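Local coordinates for protein histidine kinase (Methanosarcina mazei, PDB 3LI9) that probably transfers phosphate from ATP to a protein histidine in response to signals received by its extracellular sensor region of PDC fold, the part described here, at residues 65-70 against 107-112; 190-195 against 262-267; 198-203 against 211-216. All coordinates share one frame; numbering follows the deposited sequence.

Contact 1 of 3, residues 65-70 against 107-112; sequences ILNENP and CNKING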
loop_
_atom_site.group_PDB
_atom_site.type_symbol
_atom_site.label_atom_id
_atom_site.label_comp_id
_atom_site.label_asym_id
_atom_site.label_seq_id
_atom_site.Cartn_x
_atom_site.Cartn_y
_atom_site.Cartn_z
ATOM N N ILE A 65 6.460 -2.241 -17.834
ATOM C CA ILE A 65 6.026 -2.898 -16.599
ATOM C C ILE A 65 4.627 -2.345 -16.240
ATOM O O ILE A 65 3.763 -3.080 -15.772
ATOM C CB ILE A 65 7.056 -2.571 -15.483
ATOM C CG1 ILE A 65 8.358 -3.336 -15.760
ATOM C CG2 ILE A 65 6.480 -2.992 -14.064
ATOM C CD1 ILE A 65 9.487 -2.968 -14.795
ATOM N N LEU A 66 4.358 -1.050 -16.415
ATOM C CA LEU A 66 3.022 -0.521 -16.118
ATOM C C LEU A 66 1.959 -1.175 -17.017
ATOM O O LEU A 66 0.951 -1.654 -16.533
ATOM C CB LEU A 66 3.031 1.011 -16.302
ATOM C CG LEU A 66 1.633 1.632 -16.176
ATOM C CD1 LEU A 66 1.228 1.476 -14.680
ATOM C CD2 LEU A 66 1.762 3.105 -16.517
ATOM N N ASN A 67 2.271 -1.239 -18.293
ATOM C CA ASN A 67 1.308 -1.784 -19.302
ATOM C C ASN A 67 1.028 -3.247 -19.089
ATOM O O ASN A 67 -0.134 -3.688 -19.416
ATOM C CB ASN A 67 1.761 -1.457 -20.729
ATOM C CG ASN A 67 1.446 0.024 -21.071
ATOM O OD1 ASN A 67 0.421 0.614 -20.571
ATOM N ND2 ASN A 67 2.257 0.611 -21.923
ATOM N N GLU A 68 1.985 -4.016 -18.574
ATOM C CA GLU A 68 1.803 -5.454 -18.390
ATOM C C GLU A 68 1.186 -5.785 -17.013
ATOM O O GLU A 68 0.994 -6.951 -16.699
ATOM C CB GLU A 68 3.180 -6.157 -18.468
ATOM C CG GLU A 68 3.835 -6.127 -19.898
ATOM C CD GLU A 68 3.093 -6.891 -20.946
ATOM O OE1 GLU A 68 2.172 -7.685 -20.630
ATOM O OE2 GLU A 68 3.402 -6.681 -22.116
ATOM N N ASN A 69 0.906 -4.744 -16.201
ATOM C CA ASN A 69 0.388 -4.973 -14.856
ATOM C C ASN A 69 -0.781 -4.028 -14.606
ATOM O O ASN A 69 -0.639 -2.967 -14.024
ATOM C CB ASN A 69 1.505 -4.656 -13.827
ATOM C CG ASN A 69 2.517 -5.786 -13.735
ATOM O OD1 ASN A 69 2.245 -6.839 -13.160
ATOM N ND2 ASN A 69 3.706 -5.591 -14.325
ATOM N N PRO A 70 -1.998 -4.423 -15.029
ATOM C CA PRO A 70 -3.162 -3.546 -14.945
ATOM C C PRO A 70 -3.546 -3.207 -13.501
ATOM O O PRO A 70 -4.350 -2.279 -13.316
ATOM C CB PRO A 70 -4.306 -4.334 -15.623
ATOM C CG PRO A 70 -3.706 -5.602 -16.144
ATOM C CD PRO A 70 -2.239 -5.737 -15.624
ATOM N N CYS A 107 5.975 7.186 -14.603
ATOM C CA CYS A 107 5.182 6.711 -15.748
ATOM C C CYS A 107 3.846 6.257 -15.167
ATOM O O CYS A 107 3.818 5.377 -14.321
ATOM C CB CYS A 107 5.947 5.582 -16.424
ATOM S SG CYS A 107 4.946 4.929 -17.798
ATOM N N ASN A 108 2.763 6.912 -15.577
ATOM C CA ASN A 108 1.455 6.654 -14.927
ATOM C C ASN A 108 0.276 6.800 -15.834
ATOM O O ASN A 108 0.364 7.422 -16.886
ATOM C CB ASN A 108 1.292 7.596 -13.709
ATOM C CG ASN A 108 1.101 9.045 -14.136
ATOM O OD1 ASN A 108 2.095 9.837 -14.352
ATOM N ND2 ASN A 108 -0.123 9.399 -14.347
ATOM N N LYS A 109 -0.832 6.242 -15.400
ATOM C CA LYS A 109 -2.117 6.516 -16.051
ATOM C C LYS A 109 -3.164 7.125 -15.121
ATOM O O LYS A 109 -4.394 6.878 -15.297
ATOM C CB LYS A 109 -2.599 5.226 -16.753
ATOM C CG LYS A 109 -2.722 4.095 -15.879
ATOM C CD LYS A 109 -3.192 2.797 -16.663
ATOM C CE LYS A 109 -2.158 2.256 -17.594
ATOM N NZ LYS A 109 -2.592 0.822 -17.925
ATOM N N ILE A 110 -2.724 7.960 -14.192
ATOM C CA ILE A 110 -3.577 8.598 -13.177
ATOM C C ILE A 110 -4.691 9.368 -13.827
ATOM O O ILE A 110 -5.832 9.268 -13.385
ATOM C CB ILE A 110 -2.761 9.620 -12.324
ATOM C CG1 ILE A 110 -1.671 8.974 -11.450
ATOM C CG2 ILE A 110 -3.688 10.512 -11.352
ATOM C CD1 ILE A 110 -2.224 8.121 -10.316
ATOM N N ASN A 111 -4.395 10.100 -14.893
ATOM C CA ASN A 111 -5.380 10.979 -15.487
ATOM C C ASN A 111 -6.014 10.291 -16.674
ATOM O O ASN A 111 -6.822 10.923 -17.390
ATOM C CB ASN A 111 -4.725 12.313 -15.949
ATOM C CG ASN A 111 -4.276 13.194 -14.778
ATOM O OD1 ASN A 111 -3.568 12.783 -13.833
ATOM N ND2 ASN A 111 -4.673 14.445 -14.844
ATOM N N GLY A 112 -5.673 9.020 -16.894
ATOM C CA GLY A 112 -6.238 8.185 -17.959
ATOM C C GLY A 112 -5.245 7.609 -18.969
ATOM O O GLY A 112 -4.959 6.410 -18.995
HETATM O O HOH W 1 -1.480 -0.622 -15.664
#

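Contact 2 of 3, residues 190-195 against 262-267; sequences YAFMVS and SFVLVV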
loop_
_atom_site.group_PDB
_atom_site.type_symbol
_atom_site.label_atom_id
_atom_site.label_comp_id
_atom_site.label_asym_id
_atom_site.label_seq_id
_atom_site.Cartn_x
_atom_site.Cartn_y
_atom_site.Cartn_z
ATOM N N TYR A 190 -19.824 -8.940 8.660
ATOM C CA TYR A 190 -19.229 -8.309 7.449
ATOM C C TYR A 190 -17.741 -8.160 7.730
ATOM O O TYR A 190 -17.230 -8.664 8.736
ATOM C CB TYR A 190 -19.863 -6.944 7.213
ATOM C CG TYR A 190 -19.687 -5.935 8.358
ATOM C CD1 TYR A 190 -18.661 -4.978 8.350
ATOM C CD2 TYR A 190 -20.604 -5.898 9.473
ATOM C CE1 TYR A 190 -18.512 -4.045 9.373
ATOM C CE2 TYR A 190 -20.436 -4.960 10.515
ATOM C CZ TYR A 190 -19.406 -4.049 10.443
ATOM O OH TYR A 190 -19.241 -3.135 11.440
ATOM N N ALA A 191 -17.020 -7.498 6.806
ATOM C CA ALA A 191 -15.559 -7.512 6.918
ATOM C C ALA A 191 -15.094 -6.183 6.370
ATOM O O ALA A 191 -15.798 -5.545 5.552
ATOM C CB ALA A 191 -15.004 -8.602 5.981
ATOM N N PHE A 192 -13.916 -5.759 6.797
ATOM C CA PHE A 192 -13.258 -4.584 6.135
ATOM C C PHE A 192 -11.731 -4.694 6.341
ATOM O O PHE A 192 -11.271 -5.476 7.141
ATOM C CB PHE A 192 -13.775 -3.228 6.710
ATOM C CG PHE A 192 -13.596 -3.083 8.183
ATOM C CD1 PHE A 192 -12.388 -2.612 8.739
ATOM C CD2 PHE A 192 -14.651 -3.360 9.013
ATOM C CE1 PHE A 192 -12.246 -2.464 10.191
ATOM C CE2 PHE A 192 -14.508 -3.200 10.415
ATOM C CZ PHE A 192 -13.341 -2.772 10.982
HETATM N N MSE A 193 -10.948 -3.946 5.580
HETATM C CA MSE A 193 -9.501 -3.983 5.746
HETATM C C MSE A 193 -9.056 -2.644 6.277
HETATM O O MSE A 193 -9.673 -1.615 5.963
HETATM C CB MSE A 193 -8.784 -4.228 4.389
HETATM C CG MSE A 193 -8.939 -5.588 3.976
HETATM SE SE MSE A 193 -7.159 -6.485 4.351
HETATM C CE MSE A 193 -6.625 -5.722 2.762
ATOM N N VAL A 194 -7.984 -2.640 7.071
ATOM C CA VAL A 194 -7.363 -1.392 7.523
ATOM C C VAL A 194 -5.872 -1.380 7.241
ATOM O O VAL A 194 -5.257 -2.461 7.090
ATOM C CB VAL A 194 -7.612 -1.067 9.044
ATOM C CG1 VAL A 194 -9.171 -0.964 9.318
ATOM C CG2 VAL A 194 -7.013 -2.149 9.939
ATOM N N SER A 195 -5.300 -0.192 7.231
ATOM C CA SER A 195 -3.855 -0.091 7.072
ATOM C C SER A 195 -3.152 -0.351 8.466
ATOM O O SER A 195 -3.827 -0.588 9.489
ATOM C CB SER A 195 -3.492 1.309 6.582
ATOM O OG SER A 195 -3.732 2.227 7.651
ATOM N N SER A 262 -4.352 -5.038 8.195
ATOM C CA SER A 262 -5.097 -6.021 8.920
ATOM C C SER A 262 -6.423 -6.308 8.236
ATOM O O SER A 262 -7.051 -5.316 7.785
ATOM C CB SER A 262 -5.346 -5.560 10.412
ATOM O OG SER A 262 -5.917 -6.644 11.175
ATOM N N PHE A 263 -6.867 -7.572 8.240
ATOM C CA PHE A 263 -8.186 -7.889 7.751
ATOM C C PHE A 263 -9.077 -8.102 8.994
ATOM O O PHE A 263 -8.681 -8.826 9.912
ATOM C CB PHE A 263 -8.148 -9.207 6.884
ATOM C CG PHE A 263 -9.534 -9.606 6.408
ATOM C CD1 PHE A 263 -10.037 -9.105 5.219
ATOM C CD2 PHE A 263 -10.319 -10.453 7.196
ATOM C CE1 PHE A 263 -11.340 -9.483 4.792
ATOM C CE2 PHE A 263 -11.631 -10.838 6.755
ATOM C CZ PHE A 263 -12.096 -10.349 5.555
ATOM N N VAL A 264 -10.247 -7.451 9.001
ATOM C CA VAL A 264 -11.119 -7.472 10.190
ATOM C C VAL A 264 -12.470 -8.068 9.831
ATOM O O VAL A 264 -13.131 -7.680 8.840
ATOM C CB VAL A 264 -11.304 -6.039 10.760
ATOM C CG1 VAL A 264 -12.108 -6.097 12.077
ATOM C CG2 VAL A 264 -9.986 -5.381 10.997
ATOM N N LEU A 265 -12.902 -9.050 10.604
ATOM C CA LEU A 265 -14.237 -9.584 10.442
ATOM C C LEU A 265 -15.056 -9.141 11.659
ATOM O O LEU A 265 -14.564 -9.246 12.819
ATOM C CB LEU A 265 -14.235 -11.122 10.523
ATOM C CG LEU A 265 -14.079 -12.035 9.361
ATOM C CD1 LEU A 265 -14.225 -13.501 9.873
ATOM C CD2 LEU A 265 -15.032 -11.708 8.218
ATOM N N VAL A 266 -16.266 -8.650 11.403
ATOM C CA VAL A 266 -17.098 -8.146 12.508
ATOM C C VAL A 266 -18.325 -9.080 12.575
ATOM O O VAL A 266 -19.040 -9.242 11.596
ATOM C CB VAL A 266 -17.558 -6.693 12.279
ATOM C CG1 VAL A 266 -18.533 -6.228 13.369
ATOM C CG2 VAL A 266 -16.355 -5.728 12.220
ATOM N N VAL A 267 -18.486 -9.763 13.712
ATOM C CA VAL A 267 -19.476 -10.813 13.821
ATOM C C VAL A 267 -20.312 -10.557 15.095
ATOM O O VAL A 267 -19.737 -10.435 16.181
ATOM C CB VAL A 267 -18.805 -12.157 14.105
ATOM C CG1 VAL A 267 -19.842 -13.223 14.104
ATOM C CG2 VAL A 267 -17.752 -12.532 13.044
#

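Contact 3 of 3, residues 198-203 against 211-216; sequences GIFLSH and GEKSLS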
loop_
_atom_site.group_PDB
_atom_site.type_symbol
_atom_site.label_atom_id
_atom_site.label_comp_id
_atom_site.label_asym_id
_atom_site.label_seq_id
_atom_site.Cartn_x
_atom_site.Cartn_y
_atom_site.Cartn_z
ATOM N N GLY A 198 -4.424 1.732 11.053
ATOM C CA GLY A 198 -5.815 1.560 11.366
ATOM C C GLY A 198 -6.748 2.333 10.442
ATOM O O GLY A 198 -7.956 2.329 10.707
ATOM N N ILE A 199 -6.224 2.900 9.351
ATOM C CA ILE A 199 -7.125 3.638 8.424
ATOM C C ILE A 199 -7.954 2.679 7.568
ATOM O O ILE A 199 -7.416 1.695 6.997
ATOM C CB ILE A 199 -6.285 4.453 7.444
ATOM C CG1 ILE A 199 -5.411 5.473 8.201
ATOM C CG2 ILE A 199 -7.195 5.187 6.452
ATOM C CD1 ILE A 199 -6.273 6.596 8.896
ATOM N N PHE A 200 -9.259 2.946 7.451
ATOM C CA PHE A 200 -10.083 2.075 6.633
ATOM C C PHE A 200 -9.642 2.045 5.214
ATOM O O PHE A 200 -9.507 3.092 4.575
ATOM C CB PHE A 200 -11.611 2.501 6.680
ATOM C CG PHE A 200 -12.260 2.210 8.023
ATOM C CD1 PHE A 200 -12.926 1.014 8.220
ATOM C CD2 PHE A 200 -12.219 3.170 9.025
ATOM C CE1 PHE A 200 -13.543 0.657 9.469
ATOM C CE2 PHE A 200 -12.822 2.850 10.310
ATOM C CZ PHE A 200 -13.451 1.611 10.516
ATOM N N LEU A 201 -9.507 0.825 4.682
ATOM C CA LEU A 201 -9.257 0.706 3.235
ATOM C C LEU A 201 -10.593 0.332 2.511
ATOM O O LEU A 201 -10.641 0.266 1.265
ATOM C CB LEU A 201 -8.297 -0.448 2.937
ATOM C CG LEU A 201 -6.958 -0.154 3.699
ATOM C CD1 LEU A 201 -5.941 -1.182 3.368
ATOM C CD2 LEU A 201 -6.435 1.268 3.499
ATOM N N SER A 202 -11.618 -0.044 3.310
ATOM C CA SER A 202 -12.922 -0.464 2.744
ATOM C C SER A 202 -13.944 -0.280 3.857
ATOM O O SER A 202 -13.573 -0.211 5.041
ATOM C CB SER A 202 -12.949 -1.955 2.354
ATOM O OG SER A 202 -12.730 -2.831 3.460
ATOM N N HIS A 203 -15.218 -0.221 3.491
ATOM C CA HIS A 203 -16.305 -0.360 4.514
ATOM C C HIS A 203 -17.586 -0.578 3.742
ATOM O O HIS A 203 -17.772 0.057 2.717
ATOM C CB HIS A 203 -16.418 0.885 5.379
ATOM C CG HIS A 203 -17.286 0.663 6.595
ATOM N ND1 HIS A 203 -18.670 0.804 6.557
ATOM C CD2 HIS A 203 -16.977 0.278 7.856
ATOM C CE1 HIS A 203 -19.167 0.535 7.753
ATOM N NE2 HIS A 203 -18.161 0.227 8.565
ATOM N N GLY A 211 -9.971 5.713 3.674
ATOM C CA GLY A 211 -8.836 6.617 3.622
ATOM C C GLY A 211 -8.918 7.834 4.490
ATOM O O GLY A 211 -8.034 8.696 4.401
ATOM N N GLU A 212 -9.945 7.900 5.359
ATOM C CA GLU A 212 -10.257 9.119 6.116
ATOM C C GLU A 212 -10.295 8.884 7.604
ATOM O O GLU A 212 -9.716 9.666 8.359
ATOM C CB GLU A 212 -11.536 9.806 5.618
ATOM C CG GLU A 212 -11.462 10.308 4.151
ATOM C CD GLU A 212 -10.374 11.410 3.950
ATOM O OE1 GLU A 212 -9.854 11.940 4.943
ATOM O OE2 GLU A 212 -10.009 11.726 2.788
ATOM N N LYS A 213 -10.887 7.799 8.040
ATOM C CA LYS A 213 -11.038 7.579 9.459
ATOM C C LYS A 213 -10.154 6.399 9.848
ATOM O O LYS A 213 -9.941 5.520 9.024
ATOM C CB LYS A 213 -12.479 7.196 9.750
ATOM C CG LYS A 213 -12.714 6.953 11.285
ATOM C CD LYS A 213 -14.217 6.982 11.614
ATOM C CE LYS A 213 -14.917 8.251 11.070
ATOM N NZ LYS A 213 -14.846 9.357 12.067
ATOM N N SER A 214 -9.650 6.378 11.073
ATOM C CA SER A 214 -8.935 5.246 11.597
ATOM C C SER A 214 -9.657 4.613 12.797
ATOM O O SER A 214 -10.468 5.268 13.482
ATOM C CB SER A 214 -7.568 5.748 12.127
ATOM O OG SER A 214 -6.922 4.671 12.784
ATOM N N LEU A 215 -9.427 3.326 13.011
ATOM C CA LEU A 215 -9.905 2.661 14.217
ATOM C C LEU A 215 -9.508 3.455 15.434
ATOM O O LEU A 215 -10.264 3.490 16.418
ATOM C CB LEU A 215 -9.319 1.242 14.345
ATOM C CG LEU A 215 -9.871 0.291 13.297
ATOM C CD1 LEU A 215 -9.171 -1.088 13.396
ATOM C CD2 LEU A 215 -11.320 0.092 13.438
ATOM N N SER A 216 -8.337 4.074 15.413
ATOM C CA SER A 216 -7.912 4.736 16.647
ATOM C C SER A 216 -8.796 5.964 16.944
ATOM O O SER A 216 -8.692 6.530 18.019
ATOM C CB SER A 216 -6.401 5.099 16.615
ATOM O OG SER A 216 -6.155 6.014 15.593
#

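Contact 1 of 3, residues 65-70 against 107-112
Cys-107 meets Leu-66 of helix 55-67 through its sulfur: SG, anti to the backbone N (chi1 177°), lies 3.9 Å from Leu-66 CD2. Leu-66 CD2 also sits 3.8 Å from Cys-107 O. At Asn-108 the leucine methyl rests on the main chain, with Leu-66 CD2 3.9 Å from Asn-108 CA, while the CB of Asn-108 points away from the helix. Lys-109 turns its CB back toward the helix, and its chain bends at chi3 (69°) to bring CE within 4.1 Å of Leu-66 CG. Lys-109 NZ stops 4.0 Å from Asn-67 OD1. It acts through a water instead, Lys-109 NZ donating to it at 2.9 Å; the water in turn lies 2.8 Å from Leu-66 O, to which it probably donates, so a positive charge is linked to a carbonyl in the last turn of helix 55-67, where it is likely to be favoured. From Lys-109 to Gly-112 a type I turn, closed by Gly-112 N to Lys-109 O, carries the chain on. Backbone bonds from Cys-107 to Val-75 and from Asn-108 to Ile-115 set strand 105-108 between strands 74-79 and 115-118; helix 55-67 packs on this sheet, Leu-66 also touching Val-75, and Ile-65 meets helix 13-48.

Contact 2 of 3, residues 190-195 against 262-267
Tyr-190 and Phe-192 each lay a ring face over the valine paired with them on the neighbouring strand. Val-266 CB stands 3.9 Å from the centroid of the Tyr-190 ring, 19° off its normal, and Val-264 CB is placed much the same way over the Phe-192 ring; both are CH-pi contacts. Each ring carbon CG lies between the backbone N and the carbonyl carbon (chi1 60° in Tyr-190, 57° in Phe-192), which lets the two rings lie alongside their valines. Val-266 is shared, since its CG2 also comes within 3.6 Å of Phe-192 CE2. The opposite face of the sheet carries Ala-191, whose CB is tightly packed 3.4 Å from Phe-263 CZ, and selenomethionine Met-193, whose SE lies in the plane of the Phe-263 ring at its edge, 5.3 Å from the centroid, as a Met-aromatic contact. The backbones that carry these side chains form an antiparallel strand pair, one edge of the four-stranded sheet of a PDC domain. Three hydrogen-bonded pairs, Tyr-190 with Val-266, Phe-192 with Val-264 and Val-194 with Ser-262, each give two backbone bonds; Val-266 N to Tyr-190 O is 2.8 Å. Farther out, Leu-265 bonds to Phe-252 of strand 248-256. Helix 13-48 covers the sheet face that carries Ala-191, Met-193 and Phe-263 through Tyr-25, Ala-26 and Phe-29, whereas Ile-230 of helix 221-231 touches Val-194 and Ser-262.

Contact 3 of 3, residues 198-203 against 211-216
Three backbone hydrogen bonds tie residues 198-200 to 211-215: Leu-215 N to Gly-198 O, with the donor 42° above the carbonyl plane, Phe-200 N to Lys-213 O at 3.1 Å, and Gly-211 N to Phe-200 O at 2.8 Å. Ile-199 spreads its branches over segment 211-216, CG2 on Gly-211 CA and CD1 3.6 Å from Ser-214 CB. The Phe-200 ring turns an edge to Lys-213 O, which lies 3.3 Å from its CD2, and its far end reaches Leu-215, CZ to CD2 being 3.9 Å, with the two side chains at about a right angle. Ser-214 OG, anti to its backbone N (chi1 173°), accepts from Ser-216 N at 3.0 Å, an ST turn, and is also hydrogen-bonded to Thr-197 O. It crowds Gly-198, lying 3.3 Å from its carbonyl C; a CB on Gly-198 would clash with it. An alanine in place of Ser-214 would probably leave Ser-216 N and Thr-197 O without this mate, and the ST turn without its acceptor. Both segments belong to the loop between strand 190-194 and helix 221-231: Leu-215 packs on Val-194 and, in the helix, on Ile-223, Ala-227 and Ile-230, while Leu-201 touches Val-176 of helix 174-180.

Contacts 2 and 3 form one continuous region, their centres about 10 Å apart, and 198-216 falls within the chain between the two strands of contact 2. They are joined by probable hydrogen bonds, Met-193 O to Leu-201 N at 2.8 Å and Met-193 N to Ser-202 OG at 3.0 Å, and by the meeting rings of Phe-192 and Phe-200, so the loop lies along the outer side of edge strand 190-194. Contact 1 lies where helix 55-67 meets the other, larger sheet: its centre is about 29 Å from that of contact 2, across the chain's centre, and about 26 Å from that of contact 3 (nearest atoms about 15 Å). Helix 13-48 touches both contacts 1 and 2.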